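Conserved exported protein (Bacteroides fragilis, PDB 3CLW) is of unconfirmed function but is probably a TIM-barrel glycoside hydrolase of family 30 that cleaves O-glycosidic bonds. Local coordinates at residues 170-175 / 222-227; 319-324 / 443-448; 145-150 / 244-249. All coordinates share one frame; numbering follows the deposited sequence.

How the contacts relate
Following the chain from its N terminus, the 145-150 loop comes first, after strand 125-128, and contact 3 closes when it meets 244-249, the loop after strand 226-232; two loops that follow barrel strands are thereby joined. Nested inside that span, contact 1 ties the end of helix 157-173 to the turn before barrel strand 226-232. Although nested, contacts 1 and 3 do not touch; their nearest atoms are about 12 Å apart. Contact 2 opens only after both have closed. It ties the barrel, through the 319-324 loop, to the C-terminal beta region at the end of strand 438-444, and its centre lies about 43 Å from that of contact 1, on the opposite side of the chain's centre.

Contact 1: 170-175 / 222-227; sequences HFREQG and QIDTKI
Arg172 lays one face of its guanidinium against the backbone carbonyl of Asp224 instead of pointing an N-H at it. NH1 is 3.4 Å from Asp224 O, but the oxygen sits above the plane and the angle is too poor for a hydrogen bond. The polar end is held elsewhere: NH1 bonds to Val178 O and Asn179 OD1, and Thr225 OG1 also bonds to Val178 O. A bend at chi3 (68°) turns the guanidinium from the line of the aliphatic chain, while CD packs 3.9 Å from Ile223 CB and 3.7 Å from Thr225 OG1. The contact joins the end of helix 157-173, where Gly175 completes a Schellman motif, to the inverse gamma turn centred on Asp224 that leads into strand 226-232 of the TIM-barrel family domain. A water links the sides, accepting from Asp224 N at 2.9 Å and, weakly, from Arg172 NE. The Asp224 carboxylate is tilted 65° from the guanidinium, with OD2 4.5 Å from Arg172 NH2 and well out of its plane; no N-H points at OD2, and any attraction between the opposite charges is probably weak and through space. Ile223 also packs against Val165 and Ala168 of the helix.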
ATOM      1  N   HIS A 170      -3.380 -18.014 -14.621  1.00 31.21           N
ATOM      2  CA  HIS A 170      -4.803 -17.993 -15.002  1.00 31.86           C
ATOM      3  C   HIS A 170      -5.280 -16.584 -15.318  1.00 30.99           C
ATOM      4  O   HIS A 170      -5.862 -16.340 -16.361  1.00 31.57           O
ATOM      5  CB  HIS A 170      -5.703 -18.564 -13.918  1.00 31.42           C
ATOM      6  CG  HIS A 170      -7.150 -18.345 -14.194  1.00 32.10           C
ATOM      7  ND1 HIS A 170      -7.883 -19.176 -15.018  1.00 31.34           N
ATOM      8  CD2 HIS A 170      -7.999 -17.366 -13.787  1.00 30.16           C
ATOM      9  CE1 HIS A 170      -9.118 -18.707 -15.116  1.00 30.32           C
ATOM     10  NE2 HIS A 170      -9.219 -17.626 -14.359  1.00 29.57           N
ATOM     11  N   PHE A 171      -5.019 -15.658 -14.411  1.00 30.77           N
ATOM     12  CA  PHE A 171      -5.480 -14.290 -14.610  1.00 30.25           C
ATOM     13  C   PHE A 171      -4.696 -13.544 -15.704  1.00 31.14           C
ATOM     14  O   PHE A 171      -5.280 -12.705 -16.419  1.00 30.79           O
ATOM     15  CB  PHE A 171      -5.582 -13.554 -13.273  1.00 30.04           C
ATOM     16  CG  PHE A 171      -6.740 -14.044 -12.438  1.00 29.77           C
ATOM     17  CD1 PHE A 171      -6.549 -15.016 -11.460  1.00 30.67           C
ATOM     18  CD2 PHE A 171      -8.035 -13.610 -12.715  1.00 32.06           C
ATOM     19  CE1 PHE A 171      -7.617 -15.530 -10.718  1.00 29.77           C
ATOM     20  CE2 PHE A 171      -9.142 -14.091 -11.976  1.00 32.28           C
ATOM     21  CZ  PHE A 171      -8.916 -15.068 -10.967  1.00 32.76           C
ATOM     22  N   ARG A 172      -3.418 -13.913 -15.904  1.00 30.18           N
ATOM     23  CA  ARG A 172      -2.680 -13.377 -17.068  1.00 29.86           C
ATOM     24  C   ARG A 172      -3.319 -13.796 -18.379  1.00 29.61           C
ATOM     25  O   ARG A 172      -3.430 -12.976 -19.313  1.00 29.52           O
ATOM     26  CB  ARG A 172      -1.162 -13.693 -17.028  1.00 28.29           C
ATOM     27  CG  ARG A 172      -0.448 -13.057 -15.799  1.00 29.10           C
ATOM     28  CD  ARG A 172       1.071 -13.205 -15.822  1.00 28.97           C
ATOM     29  NE  ARG A 172       1.621 -12.409 -16.886  1.00 31.91           N
ATOM     30  CZ  ARG A 172       1.948 -11.117 -16.785  1.00 35.29           C
ATOM     31  NH1 ARG A 172       1.817 -10.441 -15.647  1.00 35.31           N
ATOM     32  NH2 ARG A 172       2.415 -10.484 -17.845  1.00 35.98           N
ATOM     33  N   GLU A 173      -3.758 -15.047 -18.435  1.00 30.29           N
ATOM     34  CA  GLU A 173      -4.396 -15.618 -19.649  1.00 32.08           C
ATOM     35  C   GLU A 173      -5.811 -15.054 -19.906  1.00 33.03           C
ATOM     36  O   GLU A 173      -6.360 -15.204 -20.989  1.00 33.32           O
ATOM     37  CB  GLU A 173      -4.345 -17.155 -19.627  1.00 31.41           C
ATOM     38  CG  GLU A 173      -2.876 -17.700 -19.745  1.00 31.89           C
ATOM     39  CD  GLU A 173      -2.752 -19.208 -19.502  1.00 34.13           C
ATOM     40  OE1 GLU A 173      -3.733 -19.846 -19.039  1.00 35.02           O
ATOM     41  OE2 GLU A 173      -1.660 -19.760 -19.779  1.00 36.75           O
ATOM     42  N   GLN A 174      -6.368 -14.394 -18.881  1.00 34.02           N
ATOM     43  CA  GLN A 174      -7.563 -13.580 -18.993  1.00 35.63           C
ATOM     44  C   GLN A 174      -7.291 -12.095 -19.261  1.00 34.95           C
ATOM     45  O   GLN A 174      -8.210 -11.296 -19.244  1.00 35.73           O
ATOM     46  CB  GLN A 174      -8.353 -13.676 -17.697  1.00 36.25           C
ATOM     47  CG  GLN A 174      -8.655 -15.073 -17.286  1.00 41.42           C
ATOM     48  CD  GLN A 174      -9.980 -15.508 -17.750  1.00 46.45           C
ATOM     49  OE1 GLN A 174     -10.170 -15.894 -18.909  1.00 46.73           O
ATOM     50  NE2 GLN A 174     -10.949 -15.438 -16.840  1.00 52.21           N
ATOM     51  N   GLY A 175      -6.043 -11.712 -19.466  1.00 34.63           N
ATOM     52  CA  GLY A 175      -5.734 -10.339 -19.781  1.00 33.65           C
ATOM     53  C   GLY A 175      -5.437  -9.436 -18.598  1.00 33.85           C
ATOM     54  O   GLY A 175      -5.399  -8.209 -18.758  1.00 33.66           O
ATOM     55  N   GLN A 222       6.961 -19.611 -17.090  1.00 40.37           N
ATOM     56  CA  GLN A 222       7.386 -18.502 -17.949  1.00 41.60           C
ATOM     57  C   GLN A 222       6.379 -17.340 -17.954  1.00 41.24           C
ATOM     58  O   GLN A 222       6.016 -16.827 -19.006  1.00 41.46           O
ATOM     59  CB  GLN A 222       7.681 -18.984 -19.378  1.00 41.56           C
ATOM     60  CG  GLN A 222       8.717 -20.154 -19.482  1.00 44.11           C
ATOM     61  CD  GLN A 222       8.761 -20.759 -20.895  1.00 45.90           C
ATOM     62  OE1 GLN A 222       9.429 -20.232 -21.778  1.00 50.86           O
ATOM     63  NE2 GLN A 222       8.011 -21.844 -21.115  1.00 51.88           N
ATOM     64  N   ILE A 223       5.920 -16.942 -16.774  1.00 40.63           N
ATOM     65  CA  ILE A 223       5.086 -15.752 -16.642  1.00 40.19           C
ATOM     66  C   ILE A 223       5.959 -14.567 -16.244  1.00 40.84           C
ATOM     67  O   ILE A 223       6.941 -14.719 -15.514  1.00 41.42           O
ATOM     68  CB  ILE A 223       3.890 -15.930 -15.643  1.00 40.13           C
ATOM     69  CG1 ILE A 223       4.369 -16.350 -14.236  1.00 38.49           C
ATOM     70  CG2 ILE A 223       2.819 -16.900 -16.217  1.00 37.52           C
ATOM     71  CD1 ILE A 223       3.257 -16.296 -13.184  1.00 39.05           C
ATOM     72  N   ASP A 224       5.584 -13.393 -16.734  1.00 40.74           N
ATOM     73  CA  ASP A 224       6.265 -12.142 -16.434  1.00 40.52           C
ATOM     74  C   ASP A 224       5.816 -11.603 -15.072  1.00 39.29           C
ATOM     75  O   ASP A 224       5.124 -10.570 -14.999  1.00 39.78           O
ATOM     76  CB  ASP A 224       5.987 -11.127 -17.570  1.00 41.77           C
ATOM     77  CG  ASP A 224       6.869  -9.881 -17.481  1.00 45.71           C
ATOM     78  OD1 ASP A 224       7.858  -9.893 -16.701  1.00 50.39           O
ATOM     79  OD2 ASP A 224       6.565  -8.875 -18.171  1.00 50.45           O
ATOM     80  N   THR A 225       6.190 -12.317 -14.007  1.00 37.52           N
ATOM     81  CA  THR A 225       5.765 -11.995 -12.643  1.00 36.43           C
ATOM     82  C   THR A 225       6.936 -12.092 -11.668  1.00 35.78           C
ATOM     83  O   THR A 225       7.762 -12.972 -11.807  1.00 35.40           O
ATOM     84  CB  THR A 225       4.626 -12.973 -12.151  1.00 36.78           C
ATOM     85  OG1 THR A 225       3.504 -12.936 -13.060  1.00 37.81           O
ATOM     86  CG2 THR A 225       4.151 -12.584 -10.775  1.00 34.01           C
ATOM     87  N   LYS A 226       6.989 -11.210 -10.670  1.00 35.30           N
ATOM     88  CA  LYS A 226       8.066 -11.199  -9.708  1.00 34.75           C
ATOM     89  C   LYS A 226       7.615 -11.338  -8.258  1.00 34.92           C
ATOM     90  O   LYS A 226       6.459 -11.056  -7.910  1.00 34.58           O
ATOM     91  CB  LYS A 226       8.894  -9.933  -9.890  1.00 35.78           C
ATOM     92  CG  LYS A 226       9.714  -9.912 -11.170  1.00 36.36           C
ATOM     93  CD  LYS A 226      10.356  -8.568 -11.294  1.00 40.33           C
ATOM     94  CE  LYS A 226      10.776  -8.213 -12.727  1.00 44.22           C
ATOM     95  NZ  LYS A 226      11.705  -9.194 -13.393  1.00 44.93           N
ATOM     96  N   ILE A 227       8.552 -11.756  -7.408  1.00 34.41           N
ATOM     97  CA  ILE A 227       8.265 -12.163  -6.037  1.00 33.70           C
ATOM     98  C   ILE A 227       8.614 -11.041  -5.073  1.00 34.08           C
ATOM     99  O   ILE A 227       9.746 -10.559  -5.077  1.00 34.16           O
ATOM    100  CB  ILE A 227       9.103 -13.396  -5.630  1.00 34.02           C
ATOM    101  CG1 ILE A 227       8.936 -14.552  -6.633  1.00 33.47           C
ATOM    102  CG2 ILE A 227       8.787 -13.818  -4.193  1.00 32.17           C
ATOM    103  CD1 ILE A 227      10.146 -15.531  -6.604  1.00 33.07           C
TER
HETATM  104  O   HOH W   1       3.826 -13.579 -19.078  1.00 54.00           O

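Contact 2: 319-324 / 443-448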
ATOM      1  N   ASN A 319      -3.189   8.301  19.362  1.00 51.87           N
ATOM      2  CA  ASN A 319      -2.345   9.395  19.817  1.00 52.86           C
ATOM      3  C   ASN A 319      -3.126  10.714  19.759  1.00 53.75           C
ATOM      4  O   ASN A 319      -4.177  10.796  19.119  1.00 53.91           O
ATOM      5  CB  ASN A 319      -1.014   9.464  19.039  1.00 52.39           C
ATOM      6  CG  ASN A 319      -1.198   9.733  17.538  1.00 51.80           C
ATOM      7  OD1 ASN A 319      -1.792  10.740  17.125  1.00 50.12           O
ATOM      8  ND2 ASN A 319      -0.661   8.839  16.721  1.00 50.12           N
ATOM      9  N   GLU A 320      -2.601  11.739  20.427  1.00 54.87           N
ATOM     10  CA  GLU A 320      -3.258  13.049  20.524  1.00 55.67           C
ATOM     11  C   GLU A 320      -3.569  13.717  19.187  1.00 54.85           C
ATOM     12  O   GLU A 320      -4.466  14.546  19.115  1.00 55.48           O
ATOM     13  CB  GLU A 320      -2.420  14.011  21.374  1.00 56.33           C
ATOM     14  CG  GLU A 320      -0.958  14.102  20.937  1.00 61.22           C
ATOM     15  CD  GLU A 320      -0.267  15.393  21.386  1.00 66.75           C
ATOM     16  OE1 GLU A 320       0.849  15.278  21.948  1.00 69.66           O
ATOM     17  OE2 GLU A 320      -0.824  16.505  21.178  1.00 66.52           O
ATOM     18  N   GLU A 321      -2.816  13.391  18.142  1.00 54.18           N
ATOM     19  CA  GLU A 321      -3.022  14.015  16.836  1.00 53.06           C
ATOM     20  C   GLU A 321      -4.291  13.547  16.108  1.00 52.14           C
ATOM     21  O   GLU A 321      -4.913  14.324  15.382  1.00 51.29           O
ATOM     22  CB  GLU A 321      -1.803  13.812  15.952  1.00 53.04           C
ATOM     23  CG  GLU A 321      -0.619  14.645  16.356  1.00 53.96           C
ATOM     24  CD  GLU A 321       0.390  14.752  15.244  1.00 56.72           C
ATOM     25  OE1 GLU A 321       1.417  14.046  15.312  1.00 58.47           O
ATOM     26  OE2 GLU A 321       0.142  15.527  14.285  1.00 59.10           O
ATOM     27  N   ILE A 322      -4.684  12.296  16.343  1.00 51.52           N
ATOM     28  CA  ILE A 322      -5.712  11.635  15.538  1.00 51.10           C
ATOM     29  C   ILE A 322      -6.831  10.978  16.348  1.00 51.57           C
ATOM     30  O   ILE A 322      -7.824  10.519  15.768  1.00 51.98           O
ATOM     31  CB  ILE A 322      -5.090  10.551  14.586  1.00 51.33           C
ATOM     32  CG1 ILE A 322      -4.279   9.513  15.385  1.00 50.43           C
ATOM     33  CG2 ILE A 322      -4.271  11.198  13.469  1.00 49.95           C
ATOM     34  CD1 ILE A 322      -4.003   8.236  14.646  1.00 49.91           C
ATOM     35  N   THR A 323      -6.663  10.904  17.670  1.00 51.20           N
ATOM     36  CA  THR A 323      -7.643  10.249  18.550  1.00 51.12           C
ATOM     37  C   THR A 323      -8.582  11.272  19.255  1.00 51.43           C
ATOM     38  O   THR A 323      -8.174  12.047  20.126  1.00 51.36           O
ATOM     39  CB  THR A 323      -6.944   9.259  19.492  1.00 51.11           C
ATOM     40  OG1 THR A 323      -6.305   8.269  18.682  1.00 50.71           O
ATOM     41  CG2 THR A 323      -7.931   8.552  20.420  1.00 49.68           C
ATOM     42  N   MET A 324      -9.852  11.232  18.865  1.00 51.57           N
ATOM     43  CA  MET A 324     -10.736  12.378  18.949  1.00 51.32           C
ATOM     44  C   MET A 324     -12.135  11.931  18.579  1.00 51.99           C
ATOM     45  O   MET A 324     -12.297  11.028  17.744  1.00 52.15           O
ATOM     46  CB  MET A 324     -10.305  13.326  17.848  1.00 51.51           C
ATOM     47  CG  MET A 324     -10.249  14.756  18.184  1.00 51.59           C
ATOM     48  SD  MET A 324      -9.366  15.555  16.846  1.00 49.55           S
ATOM     49  CE  MET A 324      -7.683  15.077  17.216  1.00 51.51           C
ATOM     50  N   ILE A 443       2.923  19.756   1.937  1.00 41.17           N
ATOM     51  CA  ILE A 443       2.057  19.621   3.105  1.00 41.78           C
ATOM     52  C   ILE A 443       2.328  20.747   4.060  1.00 42.81           C
ATOM     53  O   ILE A 443       3.460  20.888   4.539  1.00 42.76           O
ATOM     54  CB  ILE A 443       2.273  18.289   3.869  1.00 41.27           C
ATOM     55  CG1 ILE A 443       2.209  17.102   2.907  1.00 40.54           C
ATOM     56  CG2 ILE A 443       1.259  18.162   5.030  1.00 39.30           C
ATOM     57  CD1 ILE A 443       2.727  15.816   3.512  1.00 40.44           C
ATOM     58  N   ASN A 444       1.283  21.530   4.349  1.00 43.82           N
ATOM     59  CA  ASN A 444       1.344  22.526   5.405  1.00 44.24           C
ATOM     60  C   ASN A 444       0.759  21.980   6.709  1.00 44.99           C
ATOM     61  O   ASN A 444      -0.460  22.050   6.958  1.00 43.67           O
ATOM     62  CB  ASN A 444       0.660  23.832   4.991  1.00 44.57           C
ATOM     63  CG  ASN A 444       0.910  24.964   5.997  1.00 44.13           C
ATOM     64  OD1 ASN A 444       1.412  24.737   7.095  1.00 42.80           O
ATOM     65  ND2 ASN A 444       0.555  26.175   5.619  1.00 42.89           N
ATOM     66  N   TYR A 445       1.652  21.450   7.549  1.00 45.76           N
ATOM     67  CA  TYR A 445       1.245  20.732   8.752  1.00 46.26           C
ATOM     68  C   TYR A 445       0.979  21.703   9.883  1.00 47.42           C
ATOM     69  O   TYR A 445       0.366  21.331  10.884  1.00 47.21           O
ATOM     70  CB  TYR A 445       2.317  19.718   9.168  1.00 46.20           C
ATOM     71  CG  TYR A 445       1.766  18.532   9.918  1.00 46.01           C
ATOM     72  CD1 TYR A 445       1.194  17.462   9.228  1.00 46.16           C
ATOM     73  CD2 TYR A 445       1.799  18.482  11.311  1.00 44.51           C
ATOM     74  CE1 TYR A 445       0.682  16.369   9.888  1.00 45.20           C
ATOM     75  CE2 TYR A 445       1.263  17.399  11.994  1.00 45.89           C
ATOM     76  CZ  TYR A 445       0.715  16.332  11.264  1.00 46.99           C
ATOM     77  OH  TYR A 445       0.182  15.235  11.907  1.00 47.68           O
ATOM     78  N   SER A 446       1.459  22.940   9.727  1.00 48.71           N
ATOM     79  CA  SER A 446       1.367  23.957  10.777  1.00 50.35           C
ATOM     80  C   SER A 446      -0.028  24.566  10.799  1.00 51.40           C
ATOM     81  O   SER A 446      -0.819  24.377   9.860  1.00 51.76           O
ATOM     82  CB  SER A 446       2.391  25.071  10.530  1.00 50.16           C
ATOM     83  OG  SER A 446       1.927  25.950   9.510  1.00 51.13           O
ATOM     84  N   LYS A 447      -0.317  25.319  11.859  1.00 52.97           N
ATOM     85  CA  LYS A 447      -1.585  26.049  11.985  1.00 54.33           C
ATOM     86  C   LYS A 447      -1.556  27.449  11.377  1.00 54.65           C
ATOM     87  O   LYS A 447      -2.507  28.227  11.554  1.00 55.64           O
ATOM     88  CB  LYS A 447      -2.002  26.146  13.446  1.00 55.02           C
ATOM     89  CG  LYS A 447      -2.561  24.875  14.024  1.00 57.08           C
ATOM     90  CD  LYS A 447      -2.660  24.990  15.534  1.00 62.13           C
ATOM     91  CE  LYS A 447      -1.386  24.506  16.212  1.00 67.11           C
ATOM     92  NZ  LYS A 447      -1.692  24.013  17.595  1.00 70.88           N
ATOM     93  N   GLU A 448      -0.500  27.758  10.632  1.00 54.77           N
ATOM     94  CA  GLU A 448      -0.362  29.058   9.996  1.00 55.20           C
ATOM     95  C   GLU A 448      -0.280  28.934   8.482  1.00 55.48           C
ATOM     96  O   GLU A 448       0.451  28.091   7.964  1.00 55.39           O
ATOM     97  CB  GLU A 448       0.894  29.788  10.518  1.00 55.22           C
TER
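The Tyr445 ring meets Glu321 at its edge, where OE2 lies in the ring plane beside the hydroxyl, and the carboxylate stands almost perpendicular to the ring, the two planes 86° apart. Arg489 makes a cation-pi contact with the same ring. This contact bridges two parts of the fold: 319-324 is the loop between strand 307-310 and helix 328-347 in the region of the TIM-barrel family, whereas Tyr445 follows strand 438-444, which is flanked by antiparallel strands 427-433 and 490-495. The backbones stay well apart, with the CA atoms of Glu321 and Tyr445 11.3 Å from each other, and the gap is spanned by the two side chains. Tyr445 CG is anti to the backbone N (chi1 -152°), which brings the hydroxyl end within reach of Glu321, and the Glu321 chain reaches out extended beyond CG. Tyr445 OH donates to Glu321 OE2; the modelled separation is very short, so its exact length is doubtful. The other carboxylate oxygen, OE1, forms a salt bridge with Arg340 of helix 328-347; if the bond to Tyr445 is real, the two oxygens have different partners, which would restrain the carboxylate's rotation. The positive charge of Arg340 would be expected to favour the ionised form of Glu321. On the strand side, an ST turn at Ser446 shapes the backbone just after the tyrosine: Ser446 OG accepts from Glu448 N at 3.2 Å and donates to Asn444 OD1 at 2.8 Å, meeting that oxygen in the carbonyl plane on a lone pair.

Contact 3: 145-150 / 244-249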
ATOM      1  N   THR A 145      -1.756 -22.666  14.827  1.00 39.99           N
ATOM      2  CA  THR A 145      -1.890 -23.007  16.241  1.00 41.10           C
ATOM      3  C   THR A 145      -0.561 -22.993  17.013  1.00 41.40           C
ATOM      4  O   THR A 145      -0.472 -23.574  18.089  1.00 42.35           O
ATOM      5  CB  THR A 145      -2.632 -24.358  16.442  1.00 40.65           C
ATOM      6  OG1 THR A 145      -1.981 -25.376  15.689  1.00 42.20           O
ATOM      7  CG2 THR A 145      -4.058 -24.274  15.982  1.00 40.64           C
ATOM      8  N   ASP A 146       0.456 -22.339  16.449  1.00 41.61           N
ATOM      9  CA  ASP A 146       1.742 -22.137  17.096  1.00 41.02           C
ATOM     10  C   ASP A 146       2.552 -21.016  16.439  1.00 40.92           C
ATOM     11  O   ASP A 146       2.208 -20.515  15.369  1.00 40.63           O
ATOM     12  CB  ASP A 146       2.566 -23.448  17.123  1.00 41.31           C
ATOM     13  CG  ASP A 146       2.978 -23.926  15.736  1.00 42.31           C
ATOM     14  OD1 ASP A 146       3.797 -23.262  15.054  1.00 42.74           O
ATOM     15  OD2 ASP A 146       2.485 -24.995  15.338  1.00 42.28           O
ATOM     16  N   GLN A 147       3.640 -20.628  17.098  1.00 40.31           N
ATOM     17  CA  GLN A 147       4.601 -19.738  16.513  1.00 40.01           C
ATOM     18  C   GLN A 147       5.987 -20.390  16.254  1.00 40.08           C
ATOM     19  O   GLN A 147       7.003 -19.715  16.343  1.00 40.14           O
ATOM     20  CB  GLN A 147       4.726 -18.471  17.348  1.00 39.58           C
ATOM     21  CG  GLN A 147       5.198 -17.311  16.518  1.00 40.68           C
ATOM     22  CD  GLN A 147       5.412 -16.064  17.323  1.00 45.11           C
ATOM     23  OE1 GLN A 147       5.490 -16.124  18.541  1.00 46.14           O
ATOM     24  NE2 GLN A 147       5.523 -14.917  16.646  1.00 44.64           N
ATOM     25  N   ASP A 148       6.025 -21.674  15.886  1.00 40.04           N
ATOM     26  CA  ASP A 148       7.323 -22.362  15.663  1.00 40.66           C
ATOM     27  C   ASP A 148       8.004 -21.968  14.358  1.00 40.21           C
ATOM     28  O   ASP A 148       9.211 -21.708  14.320  1.00 40.46           O
ATOM     29  CB  ASP A 148       7.151 -23.881  15.704  1.00 40.62           C
ATOM     30  CG  ASP A 148       6.577 -24.369  17.025  1.00 43.63           C
ATOM     31  OD1 ASP A 148       6.709 -23.655  18.066  1.00 45.84           O
ATOM     32  OD2 ASP A 148       5.987 -25.466  17.015  1.00 44.58           O
ATOM     33  N   CYS A 149       7.197 -21.922  13.301  1.00 39.73           N
ATOM     34  CA  CYS A 149       7.600 -21.606  11.950  1.00 38.80           C
ATOM     35  C   CYS A 149       6.290 -21.487  11.171  1.00 38.51           C
ATOM     36  O   CYS A 149       5.204 -21.516  11.746  1.00 38.10           O
ATOM     37  CB  CYS A 149       8.445 -22.739  11.367  1.00 38.71           C
ATOM     38  SG  CYS A 149       7.596 -24.337  11.323  1.00 39.41           S
ATOM     39  N   ILE A 150       6.414 -21.377   9.853  1.00 38.34           N
ATOM     40  CA  ILE A 150       5.298 -21.166   8.941  1.00 36.83           C
ATOM     41  C   ILE A 150       4.263 -22.255   9.133  1.00 37.30           C
ATOM     42  O   ILE A 150       4.619 -23.425   9.298  1.00 36.61           O
ATOM     43  CB  ILE A 150       5.811 -21.124   7.483  1.00 37.02           C
ATOM     44  CG1 ILE A 150       4.726 -20.604   6.515  1.00 36.43           C
ATOM     45  CG2 ILE A 150       6.462 -22.496   7.079  1.00 36.46           C
ATOM     46  CD1 ILE A 150       5.239 -20.221   5.124  1.00 35.46           C
ATOM     47  N   ILE A 244      16.381 -13.922  19.471  1.00 47.54           N
ATOM     48  CA  ILE A 244      15.563 -15.081  19.163  1.00 47.05           C
ATOM     49  C   ILE A 244      15.803 -15.549  17.713  1.00 47.20           C
ATOM     50  O   ILE A 244      15.496 -14.847  16.748  1.00 47.29           O
ATOM     51  CB  ILE A 244      14.077 -14.807  19.491  1.00 46.86           C
ATOM     52  CG1 ILE A 244      13.952 -14.381  20.957  1.00 46.07           C
ATOM     53  CG2 ILE A 244      13.201 -16.029  19.192  1.00 45.88           C
ATOM     54  CD1 ILE A 244      12.578 -13.869  21.354  1.00 48.56           C
ATOM     55  N   ALA A 245      16.373 -16.747  17.592  1.00 46.67           N
ATOM     56  CA  ALA A 245      16.764 -17.325  16.312  1.00 46.04           C
ATOM     57  C   ALA A 245      15.648 -17.282  15.272  1.00 45.38           C
ATOM     58  O   ALA A 245      15.883 -16.903  14.121  1.00 45.55           O
ATOM     59  CB  ALA A 245      17.271 -18.777  16.510  1.00 45.96           C
ATOM     60  N   LYS A 246      14.440 -17.650  15.694  1.00 44.66           N
ATOM     61  CA  LYS A 246      13.309 -17.803  14.782  1.00 43.86           C
ATOM     62  C   LYS A 246      12.777 -16.478  14.190  1.00 43.98           C
ATOM     63  O   LYS A 246      12.198 -16.482  13.114  1.00 44.01           O
ATOM     64  CB  LYS A 246      12.172 -18.628  15.422  1.00 43.29           C
ATOM     65  CG  LYS A 246      11.443 -17.992  16.566  1.00 42.00           C
ATOM     66  CD  LYS A 246      10.308 -18.905  17.023  1.00 43.21           C
ATOM     67  CE  LYS A 246       9.398 -18.208  18.048  1.00 44.78           C
ATOM     68  NZ  LYS A 246       8.427 -19.143  18.766  1.00 44.88           N
ATOM     69  N   THR A 247      13.005 -15.364  14.892  1.00 43.25           N
ATOM     70  CA  THR A 247      12.473 -14.058  14.505  1.00 42.33           C
ATOM     71  C   THR A 247      12.899 -13.611  13.102  1.00 42.25           C
ATOM     72  O   THR A 247      14.097 -13.482  12.836  1.00 41.66           O
ATOM     73  CB  THR A 247      12.829 -12.982  15.552  1.00 42.05           C
ATOM     74  OG1 THR A 247      12.313 -13.391  16.814  1.00 41.56           O
ATOM     75  CG2 THR A 247      12.190 -11.659  15.213  1.00 42.42           C
ATOM     76  N   PRO A 248      11.905 -13.357  12.201  1.00 41.70           N
ATOM     77  CA  PRO A 248      12.215 -12.772  10.893  1.00 40.81           C
ATOM     78  C   PRO A 248      12.524 -11.285  11.004  1.00 40.50           C
ATOM     79  O   PRO A 248      11.873 -10.453  10.352  1.00 40.88           O
ATOM     80  CB  PRO A 248      10.935 -13.033  10.083  1.00 40.80           C
ATOM     81  CG  PRO A 248       9.852 -12.962  11.127  1.00 41.31           C
ATOM     82  CD  PRO A 248      10.453 -13.607  12.354  1.00 41.33           C
ATOM     83  N   ASP A 249      13.503 -10.948  11.839  1.00 39.97           N
ATOM     84  CA  ASP A 249      14.067  -9.611  11.854  1.00 39.70           C
ATOM     85  C   ASP A 249      15.309  -9.607  10.977  1.00 39.47           C
ATOM     86  O   ASP A 249      15.574 -10.580  10.244  1.00 38.85           O
ATOM     87  CB  ASP A 249      14.381  -9.141  13.285  1.00 40.01           C
ATOM     88  CG  ASP A 249      15.526  -9.930  13.939  1.00 41.78           C
ATOM     89  OD1 ASP A 249      15.973  -9.505  15.030  1.00 42.91           O
ATOM     90  OD2 ASP A 249      15.966 -10.969  13.375  1.00 40.93           O
TER
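Lys246 NZ donates to the backbone carbonyl of Gln147, with 2.9 Å between NZ and Gln147 O. The ammonium does not approach along a lone pair: it stands above the carbonyl plane, 54° out of it, with a C=O...donor angle of 126°. The methylenes behind it follow the same approach, CE lying 3.3 Å from Gln147 O, while CD also passes 4.0 Å from Asp148 O. The lysine thus lies alongside the two successive carbonyls as well as meeting one of them with its charged end.

Its reach comes from a chain that is extended beyond CG. At chi1 (68°), CG is placed between the backbone N and the carbonyl carbon, and the remaining torsions are all near anti, so that the amine is carried across to the facing loop. Gln147 adds little with its side chain; CB is its closest side-chain atom to NZ, and the side chain also touches Gln190 and Phe201. Asp148 OD1 is 4.9 Å from Lys246 NZ, too far for a salt bridge, although the opposite charges may still favour the approach.

The accepting loop is shaped by Asp146. Its OD1 takes the N-H of Asp148 at 2.9 Å on the anti side of the carboxylate, forming an Asx turn around Gln147, and its OD2 makes a salt bridge with Arg138. Arg138 also bonds to the carbonyl oxygens of Cys149 and Ile150, and so ties down both ends of this part of the loop. On the donor side, Lys246 sits in a type I beta turn from Ile244 to Thr247. Both loops follow parallel barrel strands and lead into helices, so this is a surface contact between beta-alpha loops at the C-terminal end of the strands, where TIM-barrel enzymes carry their active sites.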